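Local coordinates for putative uncharacterized protein (Cricetid herpesvirus 2, PDB 4ZKQ), which binds chemokines and probably acts as a herpesvirus decoy receptor that keeps them from the receptors of the host, at residues A[23-29]-A[51-57]; A[77-81]-A[380-384]; A[170-174]-A[324-328]; A[293-299]-A[390-396]. All blocks are in the same frame, centred on the assembly; numbering follows the deposited sequence.

Contact 1 of 4, residues A[23-29]-A[51-57]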
loop_
_atom_site.group_PDB
_atom_site.type_symbol
_atom_site.label_atom_id
_atom_site.label_comp_id
_atom_site.label_asym_id
_atom_site.label_seq_id
_atom_site.Cartn_x
_atom_site.Cartn_y
_atom_site.Cartn_z
ATOM N N THR A 23 -6.446 -5.306 9.916
ATOM C CA THR A 23 -6.266 -6.684 9.473
ATOM C C THR A 23 -6.358 -6.724 7.960
ATOM O O THR A 23 -6.819 -5.768 7.329
ATOM C CB THR A 23 -7.320 -7.642 10.084
ATOM O OG1 THR A 23 -8.631 -7.244 9.674
ATOM C CG2 THR A 23 -7.249 -7.641 11.611
ATOM N N GLN A 24 -5.927 -7.831 7.371
ATOM C CA GLN A 24 -5.994 -7.961 5.925
ATOM C C GLN A 24 -6.478 -9.334 5.485
ATOM O O GLN A 24 -6.260 -10.333 6.177
ATOM C CB GLN A 24 -4.627 -7.663 5.306
ATOM C CG GLN A 24 -3.512 -8.625 5.717
ATOM C CD GLN A 24 -2.218 -8.354 4.982
ATOM O OE1 GLN A 24 -1.802 -7.208 4.841
ATOM N NE2 GLN A 24 -1.575 -9.413 4.501
ATOM N N ASP A 25 -7.175 -9.345 4.352
ATOM C CA ASP A 25 -7.500 -10.563 3.615
ATOM C C ASP A 25 -6.718 -10.577 2.319
ATOM O O ASP A 25 -6.610 -9.540 1.656
ATOM C CB ASP A 25 -8.988 -10.643 3.271
ATOM C CG ASP A 25 -9.872 -10.813 4.491
ATOM O OD1 ASP A 25 -9.388 -11.326 5.519
ATOM O OD2 ASP A 25 -11.058 -10.435 4.408
ATOM N N ILE A 26 -6.197 -11.741 1.941
ATOM C CA ILE A 26 -5.766 -11.955 0.563
ATOM C C ILE A 26 -6.978 -12.434 -0.227
ATOM O O ILE A 26 -7.689 -13.340 0.204
ATOM C CB ILE A 26 -4.632 -12.990 0.448
ATOM C CG1 ILE A 26 -3.537 -12.695 1.471
ATOM C CG2 ILE A 26 -4.069 -13.017 -0.982
ATOM C CD1 ILE A 26 -2.958 -11.296 1.367
ATOM N N LEU A 27 -7.216 -11.825 -1.379
ATOM C CA LEU A 27 -8.406 -12.137 -2.157
ATOM C C LEU A 27 -8.026 -13.023 -3.334
ATOM O O LEU A 27 -6.848 -13.190 -3.644
ATOM C CB LEU A 27 -9.085 -10.849 -2.632
ATOM C CG LEU A 27 -9.481 -9.899 -1.492
ATOM C CD1 LEU A 27 -9.871 -8.513 -2.013
ATOM C CD2 LEU A 27 -10.604 -10.470 -0.643
ATOM N N PHE A 28 -9.034 -13.594 -3.981
ATOM C CA PHE A 28 -8.814 -14.452 -5.136
ATOM C C PHE A 28 -9.746 -14.020 -6.258
ATOM O O PHE A 28 -10.806 -14.607 -6.451
ATOM C CB PHE A 28 -9.056 -15.921 -4.748
ATOM C CG PHE A 28 -8.507 -16.930 -5.729
ATOM C CD1 PHE A 28 -7.561 -16.581 -6.678
ATOM C CD2 PHE A 28 -8.951 -18.242 -5.693
ATOM C CE1 PHE A 28 -7.067 -17.520 -7.567
ATOM C CE2 PHE A 28 -8.460 -19.181 -6.579
ATOM C CZ PHE A 28 -7.522 -18.819 -7.516
ATOM N N ARG A 29 -9.374 -12.981 -7.001
ATOM C CA ARG A 29 -10.287 -12.471 -8.008
ATOM C C ARG A 29 -10.260 -13.371 -9.242
ATOM O O ARG A 29 -9.262 -14.030 -9.547
ATOM C CB ARG A 29 -9.969 -11.023 -8.382
ATOM C CG ARG A 29 -8.626 -10.773 -8.989
ATOM C CD ARG A 29 -8.531 -9.291 -9.299
ATOM N NE ARG A 29 -7.159 -8.814 -9.435
ATOM C CZ ARG A 29 -6.719 -7.998 -10.392
ATOM N NH1 ARG A 29 -7.521 -7.561 -11.361
ATOM N NH2 ARG A 29 -5.452 -7.622 -10.382
ATOM N N THR A 51 -11.164 -6.193 -8.875
ATOM C CA THR A 51 -9.832 -5.609 -9.120
ATOM C C THR A 51 -8.837 -5.654 -7.953
ATOM O O THR A 51 -7.674 -5.291 -8.133
ATOM C CB THR A 51 -9.966 -4.131 -9.565
ATOM O OG1 THR A 51 -10.455 -3.328 -8.483
ATOM C CG2 THR A 51 -10.919 -4.023 -10.760
ATOM N N CYS A 52 -9.270 -6.104 -6.779
ATOM C CA CYS A 52 -8.379 -6.196 -5.621
ATOM C C CYS A 52 -7.800 -7.594 -5.432
ATOM O O CYS A 52 -8.513 -8.582 -5.553
ATOM C CB CYS A 52 -9.131 -5.781 -4.353
ATOM S SG CYS A 52 -9.570 -4.013 -4.285
ATOM N N ASP A 53 -6.508 -7.659 -5.109
ATOM C CA ASP A 53 -5.836 -8.925 -4.821
ATOM C C ASP A 53 -5.616 -9.077 -3.324
ATOM O O ASP A 53 -5.381 -10.174 -2.823
ATOM C CB ASP A 53 -4.509 -9.001 -5.584
ATOM C CG ASP A 53 -4.708 -8.943 -7.086
ATOM O OD1 ASP A 53 -5.317 -9.892 -7.622
ATOM O OD2 ASP A 53 -4.290 -7.947 -7.726
ATOM N N LYS A 54 -5.744 -7.965 -2.611
ATOM C CA LYS A 54 -5.552 -7.940 -1.180
ATOM C C LYS A 54 -6.323 -6.750 -0.627
ATOM O O LYS A 54 -6.452 -5.734 -1.308
ATOM C CB LYS A 54 -4.057 -7.847 -0.863
ATOM C CG LYS A 54 -3.705 -7.250 0.479
ATOM C CD LYS A 54 -2.195 -7.285 0.703
ATOM C CE LYS A 54 -1.780 -6.297 1.761
ATOM N NZ LYS A 54 -0.382 -6.505 2.205
ATOM N N ILE A 55 -6.840 -6.870 0.593
ATOM C CA ILE A 55 -7.544 -5.752 1.202
ATOM C C ILE A 55 -7.247 -5.631 2.699
ATOM O O ILE A 55 -7.200 -6.620 3.426
ATOM C CB ILE A 55 -9.058 -5.862 0.965
ATOM C CG1 ILE A 55 -9.759 -4.571 1.409
ATOM C CG2 ILE A 55 -9.637 -7.093 1.658
ATOM C CD1 ILE A 55 -11.161 -4.442 0.866
ATOM N N THR A 56 -7.018 -4.394 3.125
ATOM C CA THR A 56 -6.762 -4.064 4.518
ATOM C C THR A 56 -7.974 -3.314 5.039
ATOM O O THR A 56 -8.486 -2.430 4.361
ATOM C CB THR A 56 -5.494 -3.207 4.674
ATOM O OG1 THR A 56 -4.337 -3.999 4.364
ATOM C CG2 THR A 56 -5.350 -2.650 6.106
ATOM N N TYR A 57 -8.450 -3.695 6.222
ATOM C CA TYR A 57 -9.598 -3.046 6.841
ATOM C C TYR A 57 -9.139 -2.095 7.946
ATOM O O TYR A 57 -8.214 -2.407 8.697
ATOM C CB TYR A 57 -10.557 -4.085 7.427
ATOM C CG TYR A 57 -10.967 -5.167 6.468
ATOM C CD1 TYR A 57 -12.023 -4.974 5.583
ATOM C CD2 TYR A 57 -10.310 -6.392 6.448
ATOM C CE1 TYR A 57 -12.406 -5.969 4.702
ATOM C CE2 TYR A 57 -10.686 -7.388 5.570
ATOM C CZ TYR A 57 -11.734 -7.172 4.701
ATOM O OH TYR A 57 -12.120 -8.167 3.828
HETATM O O HOH W 1 -6.441 -12.216 -6.557
#

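Contact 2 of 4, residues A[77-81]-A[380-384]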
loop_
_atom_site.group_PDB
_atom_site.type_symbol
_atom_site.label_atom_id
_atom_site.label_comp_id
_atom_site.label_asym_id
_atom_site.label_seq_id
_atom_site.Cartn_x
_atom_site.Cartn_y
_atom_site.Cartn_z
ATOM N N THR A 77 -1.043 0.865 3.078
ATOM C CA THR A 77 -0.654 0.777 4.488
ATOM C C THR A 77 0.640 -0.007 4.681
ATOM O O THR A 77 1.384 0.238 5.627
ATOM C CB THR A 77 -1.753 0.138 5.379
ATOM O OG1 THR A 77 -2.206 -1.098 4.806
ATOM C CG2 THR A 77 -2.904 1.129 5.578
ATOM N N ASP A 78 0.930 -0.929 3.773
ATOM C CA ASP A 78 2.080 -1.797 3.978
ATOM C C ASP A 78 3.299 -1.367 3.172
ATOM O O ASP A 78 3.195 -0.671 2.158
ATOM C CB ASP A 78 1.714 -3.236 3.640
ATOM C CG ASP A 78 0.471 -3.700 4.376
ATOM O OD1 ASP A 78 0.459 -3.644 5.624
ATOM O OD2 ASP A 78 -0.489 -4.106 3.703
ATOM N N ILE A 79 4.460 -1.798 3.643
ATOM C CA ILE A 79 5.699 -1.567 2.936
ATOM C C ILE A 79 5.914 -2.737 1.995
ATOM O O ILE A 79 5.973 -3.895 2.434
ATOM C CB ILE A 79 6.895 -1.425 3.907
ATOM C CG1 ILE A 79 6.710 -0.198 4.806
ATOM C CG2 ILE A 79 8.220 -1.347 3.150
ATOM C CD1 ILE A 79 7.843 0.020 5.786
ATOM N N THR A 80 5.975 -2.447 0.699
ATOM C CA THR A 80 6.497 -3.436 -0.240
ATOM C C THR A 80 7.632 -2.791 -1.014
ATOM O O THR A 80 8.780 -3.200 -0.892
ATOM C CB THR A 80 5.431 -3.975 -1.212
ATOM O OG1 THR A 80 4.402 -4.648 -0.476
ATOM C CG2 THR A 80 6.066 -4.977 -2.181
ATOM N N CYS A 81 7.295 -1.787 -1.815
ATOM C CA CYS A 81 8.273 -1.035 -2.595
ATOM C C CYS A 81 8.058 0.471 -2.411
ATOM O O CYS A 81 7.309 1.085 -3.163
ATOM C CB CYS A 81 8.172 -1.386 -4.078
ATOM S SG CYS A 81 9.420 -0.537 -5.079
ATOM N N PHE A 380 13.672 -7.803 -3.540
ATOM C CA PHE A 380 12.832 -8.017 -2.372
ATOM C C PHE A 380 11.648 -8.903 -2.734
ATOM O O PHE A 380 10.926 -8.618 -3.687
ATOM C CB PHE A 380 12.322 -6.690 -1.813
ATOM C CG PHE A 380 11.509 -6.838 -0.559
ATOM C CD1 PHE A 380 12.075 -7.364 0.584
ATOM C CD2 PHE A 380 10.180 -6.453 -0.524
ATOM C CE1 PHE A 380 11.340 -7.506 1.742
ATOM C CE2 PHE A 380 9.440 -6.588 0.630
ATOM C CZ PHE A 380 10.020 -7.115 1.768
ATOM N N LEU A 381 11.469 -9.976 -1.974
ATOM C CA LEU A 381 10.327 -10.865 -2.127
ATOM C C LEU A 381 9.508 -10.840 -0.857
ATOM O O LEU A 381 10.035 -11.092 0.224
ATOM C CB LEU A 381 10.784 -12.297 -2.422
ATOM C CG LEU A 381 9.702 -13.379 -2.385
ATOM C CD1 LEU A 381 8.702 -13.168 -3.522
ATOM C CD2 LEU A 381 10.327 -14.761 -2.455
ATOM N N LYS A 382 8.222 -10.538 -0.988
ATOM C CA LYS A 382 7.312 -10.652 0.139
ATOM C C LYS A 382 6.221 -11.652 -0.204
ATOM O O LYS A 382 5.689 -11.657 -1.311
ATOM C CB LYS A 382 6.698 -9.301 0.505
ATOM C CG LYS A 382 5.751 -9.388 1.699
ATOM C CD LYS A 382 5.366 -8.025 2.251
ATOM C CE LYS A 382 4.537 -7.235 1.266
ATOM N NZ LYS A 382 3.974 -6.004 1.893
ATOM N N MET A 383 5.921 -12.509 0.760
ATOM C CA MET A 383 4.860 -13.494 0.636
ATOM C C MET A 383 4.006 -13.380 1.889
ATOM O O MET A 383 4.531 -13.357 3.001
ATOM C CB MET A 383 5.437 -14.900 0.472
ATOM C CG MET A 383 6.301 -15.065 -0.777
ATOM S SD MET A 383 6.908 -16.746 -1.033
ATOM C CE MET A 383 5.381 -17.622 -1.371
ATOM N N GLU A 384 2.694 -13.273 1.711
ATOM C CA GLU A 384 1.805 -12.998 2.832
ATOM C C GLU A 384 0.455 -13.682 2.694
ATOM O O GLU A 384 -0.097 -13.801 1.598
ATOM C CB GLU A 384 1.587 -11.489 2.981
ATOM C CG GLU A 384 1.039 -10.826 1.729
ATOM C CD GLU A 384 1.048 -9.310 1.801
ATOM O OE1 GLU A 384 0.720 -8.763 2.870
ATOM O OE2 GLU A 384 1.375 -8.665 0.781
#

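Contact 3 of 4, residues A[170-174]-A[324-328]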
loop_
_atom_site.group_PDB
_atom_site.type_symbol
_atom_site.label_atom_id
_atom_site.label_comp_id
_atom_site.label_asym_id
_atom_site.label_seq_id
_atom_site.Cartn_x
_atom_site.Cartn_y
_atom_site.Cartn_z
ATOM N N GLU A 170 -0.240 -1.392 -7.977
ATOM C CA GLU A 170 1.209 -1.396 -7.896
ATOM C C GLU A 170 1.844 -1.526 -9.264
ATOM O O GLU A 170 1.197 -1.895 -10.250
ATOM C CB GLU A 170 1.697 -2.542 -7.000
ATOM C CG GLU A 170 1.262 -2.409 -5.559
ATOM C CD GLU A 170 1.902 -3.440 -4.645
ATOM O OE1 GLU A 170 2.382 -4.471 -5.151
ATOM O OE2 GLU A 170 1.921 -3.216 -3.417
ATOM N N LEU A 171 3.133 -1.232 -9.308
ATOM C CA LEU A 171 3.902 -1.385 -10.532
ATOM C C LEU A 171 3.751 -2.813 -11.056
ATOM O O LEU A 171 3.658 -3.041 -12.260
ATOM C CB LEU A 171 5.367 -1.031 -10.271
ATOM C CG LEU A 171 6.327 -1.050 -11.456
ATOM C CD1 LEU A 171 5.924 -0.026 -12.509
ATOM C CD2 LEU A 171 7.733 -0.785 -10.949
ATOM N N SER A 172 3.687 -3.772 -10.138
ATOM C CA SER A 172 3.474 -5.171 -10.502
ATOM C C SER A 172 2.149 -5.420 -11.220
ATOM O O SER A 172 1.997 -6.416 -11.923
ATOM C CB SER A 172 3.502 -6.044 -9.256
ATOM O OG SER A 172 2.363 -5.770 -8.457
ATOM N N GLY A 173 1.185 -4.533 -11.001
ATOM C CA GLY A 173 -0.181 -4.761 -11.442
ATOM C C GLY A 173 -1.083 -5.258 -10.325
ATOM O O GLY A 173 -2.303 -5.324 -10.485
ATOM N N ALA A 174 -0.493 -5.609 -9.185
ATOM C CA ALA A 174 -1.279 -6.079 -8.049
ATOM C C ALA A 174 -2.218 -4.981 -7.554
ATOM O O ALA A 174 -1.835 -3.813 -7.476
ATOM C CB ALA A 174 -0.366 -6.543 -6.929
ATOM N N GLU A 324 11.948 -3.200 -11.457
ATOM C CA GLU A 324 11.244 -4.345 -12.025
ATOM C C GLU A 324 10.352 -4.905 -10.928
ATOM O O GLU A 324 10.804 -5.052 -9.798
ATOM C CB GLU A 324 12.220 -5.419 -12.517
ATOM C CG GLU A 324 13.327 -4.930 -13.442
ATOM C CD GLU A 324 12.899 -4.816 -14.895
ATOM O OE1 GLU A 324 11.805 -5.304 -15.251
ATOM O OE2 GLU A 324 13.670 -4.239 -15.687
ATOM N N SER A 325 9.095 -5.207 -11.246
ATOM C CA SER A 325 8.171 -5.743 -10.250
ATOM C C SER A 325 7.160 -6.704 -10.867
ATOM O O SER A 325 6.652 -6.470 -11.961
ATOM C CB SER A 325 7.428 -4.603 -9.547
ATOM O OG SER A 325 6.617 -5.101 -8.499
ATOM N N CYS A 326 6.887 -7.784 -10.145
ATOM C CA CYS A 326 5.883 -8.764 -10.525
ATOM C C CYS A 326 5.128 -9.178 -9.272
ATOM O O CYS A 326 5.630 -9.008 -8.157
ATOM C CB CYS A 326 6.525 -9.985 -11.191
ATOM S SG CYS A 326 7.631 -9.560 -12.553
ATOM N N ALA A 327 3.928 -9.718 -9.451
ATOM C CA ALA A 327 3.165 -10.242 -8.327
ATOM C C ALA A 327 2.429 -11.507 -8.737
ATOM O O ALA A 327 2.086 -11.673 -9.905
ATOM C CB ALA A 327 2.199 -9.196 -7.804
ATOM N N PHE A 328 2.219 -12.396 -7.770
ATOM C CA PHE A 328 1.595 -13.690 -8.007
ATOM C C PHE A 328 0.566 -13.976 -6.939
ATOM O O PHE A 328 0.821 -13.737 -5.760
ATOM C CB PHE A 328 2.635 -14.810 -8.011
ATOM C CG PHE A 328 3.779 -14.558 -8.922
ATOM C CD1 PHE A 328 4.867 -13.820 -8.491
ATOM C CD2 PHE A 328 3.771 -15.052 -10.215
ATOM C CE1 PHE A 328 5.928 -13.579 -9.331
ATOM C CE2 PHE A 328 4.830 -14.818 -11.057
ATOM C CZ PHE A 328 5.912 -14.079 -10.613
HETATM O O HOH W 2 5.708 -4.406 -14.099
HETATM O O HOH W 3 2.810 -9.211 -12.067
HETATM O O HOH W 4 4.921 -2.868 -7.437
#

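Contact 4 of 4, residues A[293-299]-A[390-396]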
loop_
_atom_site.group_PDB
_atom_site.type_symbol
_atom_site.label_atom_id
_atom_site.label_comp_id
_atom_site.label_asym_id
_atom_site.label_seq_id
_atom_site.Cartn_x
_atom_site.Cartn_y
_atom_site.Cartn_z
ATOM N N TYR A 293 17.387 -18.861 -5.685
ATOM C CA TYR A 293 17.354 -18.923 -4.231
ATOM C C TYR A 293 16.241 -19.850 -3.789
ATOM O O TYR A 293 15.154 -19.834 -4.367
ATOM C CB TYR A 293 17.126 -17.540 -3.624
ATOM C CG TYR A 293 18.069 -16.459 -4.095
ATOM C CD1 TYR A 293 19.331 -16.322 -3.539
ATOM C CD2 TYR A 293 17.680 -15.553 -5.068
ATOM C CE1 TYR A 293 20.186 -15.326 -3.952
ATOM C CE2 TYR A 293 18.527 -14.551 -5.488
ATOM C CZ TYR A 293 19.779 -14.441 -4.926
ATOM O OH TYR A 293 20.623 -13.447 -5.341
ATOM N N THR A 294 16.505 -20.643 -2.758
ATOM C CA THR A 294 15.473 -21.477 -2.172
ATOM C C THR A 294 15.431 -21.293 -0.667
ATOM O O THR A 294 16.428 -20.936 -0.037
ATOM C CB THR A 294 15.685 -22.973 -2.501
ATOM O OG1 THR A 294 16.866 -23.452 -1.850
ATOM C CG2 THR A 294 15.815 -23.174 -4.000
ATOM N N PHE A 295 14.253 -21.516 -0.100
ATOM C CA PHE A 295 14.069 -21.453 1.341
ATOM C C PHE A 295 12.840 -22.256 1.727
ATOM O O PHE A 295 11.939 -22.473 0.911
ATOM C CB PHE A 295 13.932 -20.005 1.819
ATOM C CG PHE A 295 12.811 -19.245 1.155
ATOM C CD1 PHE A 295 11.528 -19.278 1.674
ATOM C CD2 PHE A 295 13.047 -18.492 0.021
ATOM C CE1 PHE A 295 10.500 -18.578 1.066
ATOM C CE2 PHE A 295 12.026 -17.793 -0.595
ATOM C CZ PHE A 295 10.752 -17.835 -0.069
ATOM N N TYR A 296 12.828 -22.708 2.973
ATOM C CA TYR A 296 11.675 -23.375 3.555
ATOM C C TYR A 296 10.762 -22.336 4.196
ATOM O O TYR A 296 11.232 -21.329 4.732
ATOM C CB TYR A 296 12.129 -24.413 4.589
ATOM C CG TYR A 296 11.070 -24.815 5.597
ATOM C CD1 TYR A 296 10.879 -24.086 6.767
ATOM C CD2 TYR A 296 10.272 -25.935 5.388
ATOM C CE1 TYR A 296 9.918 -24.451 7.689
ATOM C CE2 TYR A 296 9.309 -26.309 6.308
ATOM C CZ TYR A 296 9.136 -25.563 7.456
ATOM O OH TYR A 296 8.179 -25.928 8.376
ATOM N N THR A 297 9.458 -22.575 4.135
ATOM C CA THR A 297 8.497 -21.716 4.817
ATOM C C THR A 297 7.253 -22.504 5.207
ATOM O O THR A 297 6.843 -23.415 4.489
ATOM C CB THR A 297 8.086 -20.513 3.934
ATOM O OG1 THR A 297 7.068 -19.755 4.596
ATOM C CG2 THR A 297 7.566 -20.983 2.586
ATOM N N ASP A 298 6.668 -22.154 6.350
ATOM C CA ASP A 298 5.405 -22.740 6.788
ATOM C C ASP A 298 4.243 -21.817 6.441
ATOM O O ASP A 298 3.136 -21.997 6.935
ATOM C CB ASP A 298 5.425 -23.006 8.296
ATOM C CG ASP A 298 5.583 -21.734 9.111
ATOM O OD1 ASP A 298 6.107 -20.737 8.569
ATOM O OD2 ASP A 298 5.185 -21.731 10.293
ATOM N N LEU A 299 4.503 -20.833 5.588
ATOM C CA LEU A 299 3.518 -19.806 5.291
ATOM C C LEU A 299 2.223 -20.391 4.740
ATOM O O LEU A 299 1.136 -19.948 5.103
ATOM C CB LEU A 299 4.094 -18.791 4.297
ATOM C CG LEU A 299 3.133 -17.682 3.868
ATOM C CD1 LEU A 299 2.823 -16.771 5.047
ATOM C CD2 LEU A 299 3.709 -16.898 2.702
ATOM N N GLU A 390 6.107 -12.703 5.206
ATOM C CA GLU A 390 7.542 -12.971 5.165
ATOM C C GLU A 390 8.168 -12.101 4.102
ATOM O O GLU A 390 7.805 -12.210 2.932
ATOM C CB GLU A 390 7.837 -14.438 4.840
ATOM C CG GLU A 390 7.618 -15.409 5.968
ATOM C CD GLU A 390 7.840 -16.845 5.532
ATOM O OE1 GLU A 390 8.393 -17.055 4.431
ATOM O OE2 GLU A 390 7.460 -17.763 6.284
ATOM N N GLY A 391 9.097 -11.241 4.506
ATOM C CA GLY A 391 9.889 -10.470 3.567
ATOM C C GLY A 391 11.298 -11.024 3.501
ATOM O O GLY A 391 11.850 -11.464 4.514
ATOM N N ARG A 392 11.870 -11.019 2.303
ATOM C CA ARG A 392 13.212 -11.539 2.084
ATOM C C ARG A 392 13.984 -10.628 1.150
ATOM O O ARG A 392 13.579 -10.405 0.010
ATOM C CB ARG A 392 13.153 -12.958 1.516
ATOM C CG ARG A 392 12.518 -13.932 2.477
ATOM C CD ARG A 392 12.528 -15.355 1.973
ATOM N NE ARG A 392 11.682 -16.204 2.812
ATOM C CZ ARG A 392 12.105 -16.897 3.865
ATOM N NH1 ARG A 392 13.381 -16.866 4.236
ATOM N NH2 ARG A 392 11.242 -17.630 4.553
ATOM N N GLU A 393 15.085 -10.085 1.657
ATOM C CA GLU A 393 15.964 -9.239 0.867
ATOM C C GLU A 393 17.069 -10.090 0.268
ATOM O O GLU A 393 17.594 -10.994 0.928
ATOM C CB GLU A 393 16.554 -8.111 1.727
ATOM C CG GLU A 393 15.519 -7.107 2.213
ATOM C CD GLU A 393 16.102 -6.001 3.076
ATOM O OE1 GLU A 393 17.328 -5.760 3.014
ATOM O OE2 GLU A 393 15.325 -5.369 3.820
ATOM N N TYR A 394 17.408 -9.796 -0.985
ATOM C CA TYR A 394 18.496 -10.465 -1.679
ATOM C C TYR A 394 19.445 -9.425 -2.246
ATOM O O TYR A 394 19.020 -8.480 -2.919
ATOM C CB TYR A 394 17.967 -11.371 -2.792
ATOM C CG TYR A 394 17.112 -12.505 -2.283
ATOM C CD1 TYR A 394 17.684 -13.715 -1.932
ATOM C CD2 TYR A 394 15.735 -12.366 -2.155
ATOM C CE1 TYR A 394 16.924 -14.752 -1.468
ATOM C CE2 TYR A 394 14.959 -13.406 -1.689
ATOM C CZ TYR A 394 15.566 -14.601 -1.346
ATOM O OH TYR A 394 14.837 -15.662 -0.873
ATOM N N TYR A 395 20.728 -9.594 -1.940
ATOM C CA TYR A 395 21.777 -8.696 -2.406
ATOM C C TYR A 395 22.564 -9.419 -3.486
ATOM O O TYR A 395 23.189 -10.454 -3.236
ATOM C CB TYR A 395 22.680 -8.264 -1.246
ATOM C CG TYR A 395 21.895 -7.834 -0.030
ATOM C CD1 TYR A 395 20.882 -6.894 -0.138
ATOM C CD2 TYR A 395 22.140 -8.390 1.216
ATOM C CE1 TYR A 395 20.148 -6.509 0.960
ATOM C CE2 TYR A 395 21.408 -8.009 2.324
ATOM C CZ TYR A 395 20.411 -7.068 2.188
ATOM O OH TYR A 395 19.673 -6.680 3.283
ATOM N N LEU A 396 22.489 -8.880 -4.696
ATOM C CA LEU A 396 23.090 -9.498 -5.869
ATOM C C LEU A 396 24.463 -8.913 -6.166
ATOM O O LEU A 396 24.744 -7.767 -5.817
ATOM C CB LEU A 396 22.188 -9.305 -7.093
ATOM C CG LEU A 396 20.959 -10.196 -7.260
ATOM C CD1 LEU A 396 19.977 -10.017 -6.123
ATOM C CD2 LEU A 396 20.287 -9.895 -8.595
HETATM O O HOH W 5 23.103 -13.144 -4.279
HETATM O O HOH W 6 16.940 -17.661 0.379
HETATM O O HOH W 7 11.668 -19.571 7.080
#

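Contact 1 of 4, residues A[23-29]-A[51-57]
Arg29 places its CG between its own backbone N and carbonyl carbon (chi1 62°) and then runs extended to NE, which carries the guanidinium to Asp53. Their salt bridge lies just past an antiparallel pairing of strands 23-26 and 54-57, at the edge of a mixed β-sheet. The grip is side-on: Arg29 NE meets Asp53 OD1 at 2.8 Å, almost straight and within the guanidinium plane, while Arg29 NH2 reaches the syn lone pair of Asp53 OD2 at 2.9 Å. Thr51 O lies over one guanidinium face, and Gly175 N is a second partner of Asp53 OD2. A water joins Asp53 OD1 to Leu27 O and Arg29 N, tying the carboxylate to the bend after the strand. Asp25 and Ile55 form a hydrogen-bonded pair, and Leu27 CD1 packs at 3.7 Å on Cys52 CB, whose sulfur is bonded to Cys177. On the other face Lys54 NZ gives a weak bond to Gln24 OE1; Lys54 has stronger partners in Glu384 and Asp78, and Gln24 OE1 is held chiefly by Lys215. Beside Ile55, Tyr57 OH donates to Asp25 OD2 at 2.6 Å from above the carboxylate, with ring and carboxylate planes 74° apart.

Contact 2 of 4, residues A[77-81]-A[380-384]
Thr80 and Lys382 bring an irregular loop, 77-81, up to the extended strand 380-384 without any backbone pairing: their CA atoms, the closest pair, stay 7.3 Å apart. A loop of the N-terminal half here packs on a β-strand and is joined to it by one lysine, which links the N-terminal β-sheets to a sheet of the C-terminal half, consistent with a two-domain architecture. The side chain of Lys382 leaves the strand with CG anti to the backbone N (chi1 -179°) and bends at chi3 (66°), which turns the ammonium into the loop. There NZ of Lys382 donates to OG1 of Thr80 at 2.8 Å and to the carbonyl O of Ile79 at 3.0 Å, the second bond arriving from well above the carbonyl plane. A single nitrogen thus holds two neighbouring loop residues, the side chains of Thr80 and Lys382 crossing at about a right angle. Glu384 OE2 adds a long ionic contact to Lys382 NZ at 3.9 Å, and this would probably favour the charged lysine. The carboxylate of Asp78 stands further off and is taken by Lys54 and Lys215, so lysines and acids share the interface between the two halves. Two residues earlier on the strand, the ring of Phe380 brings CD2 to 3.6 Å from Thr80 O, an oxygen that also receives the indole N-H of Trp313.

Contact 3 of 4, residues A[170-174]-A[324-328]
Ser172 lays its CB over the backbone of the facing strand, 3.5 Å from Cys326 C and 3.3 Å from Ser325 OG. The serine belongs to a type I β turn from Glu170 to Gly173, closed by Gly173 N donating to Glu170 O at 2.7 Å. Its hydroxyl is turned back between its own backbone N and carbonyl carbon (chi1 69°), where OG accepts from Ala174 N at 3.0 Å in an ST turn, so the group that braces the loop also rests on Ala327 CB. Ala174 and Ala327 then meet methyl to methyl, CB to CB at 3.8 Å, and at the other end Leu171 CD2 lies against Ser325 CB. The polar links between the segments run through water. One molecule donates to Ser172 O and accepts from Ala327 N, both at 2.9 Å; another accepts from Ser172 N and is bonded to Ser325 OG, which also has a weak bond to Val312 O. The turn is the tip of the hairpin between strands 161-169 and 175-181. It rests on strand 324-330, which is paired with 308-315, while on the face of 324-330 turned away from the hairpin Cys326 forms its disulfide with Cys347 and Phe328 packs on Leu352 of strand 350-355.

Contact 4 of 4, residues A[293-299]-A[390-396]
Glu390 opens the contact by taking the hydroxyl of Thr297 on OE2, at 2.6 Å from OG1 and on the syn side. Thr297 OG1 in turn accepts from Leu299 N, an ST turn that fixes the hydroxyl toward the acid. Two residues on, Arg392 gives NH2 to Glu390 OE1 at 2.9 Å, which steadies its guanidinium over the Phe295 ring: centres 3.7 Å apart, planes at 23°, a cation-pi stack. Tyr222 makes a second cation-pi contact with the arginine. Tyr394 follows, with CE1 3.3 Å from Tyr293 CG; the ring planes stand 35° apart, an oblique pairing. Tyr394 OH comes within 3.5 Å of Phe295 CD2. Past Tyr395, whose carbonyl is linked to Tyr293 OH by water, Leu396 CD1 touches that same hydroxyl. The axes of the short strand segments approach to 10.7 Å, consistent with sheets packed face to face as in a β-sandwich: strand 290-296 pairs with 360-366 in one, and strand 388-395 lies between 378-384 and 206-223 in the other.

The four contacts illustrate how chemistry follows the place of a contact in a β-rich fold. All are largely buried, but contacts 1, 2 and 3 gather with their centres 9 to 12 Å from the centre of the chain, whereas contact 4 lies 21 Å out. Contact 1 is pairing within one sheet; contact 4 is aromatic and cationic packing between sheets; contacts 2 and 3 set loops of the N-terminal half on strands of the C-terminal half, one through an ammonium group, the other through small side chains and water. Contacts 1 and 3 touch where Asp53 packs on Ala174, and the strands 378-384 and 388-395 of contacts 2 and 4 are sheet neighbours.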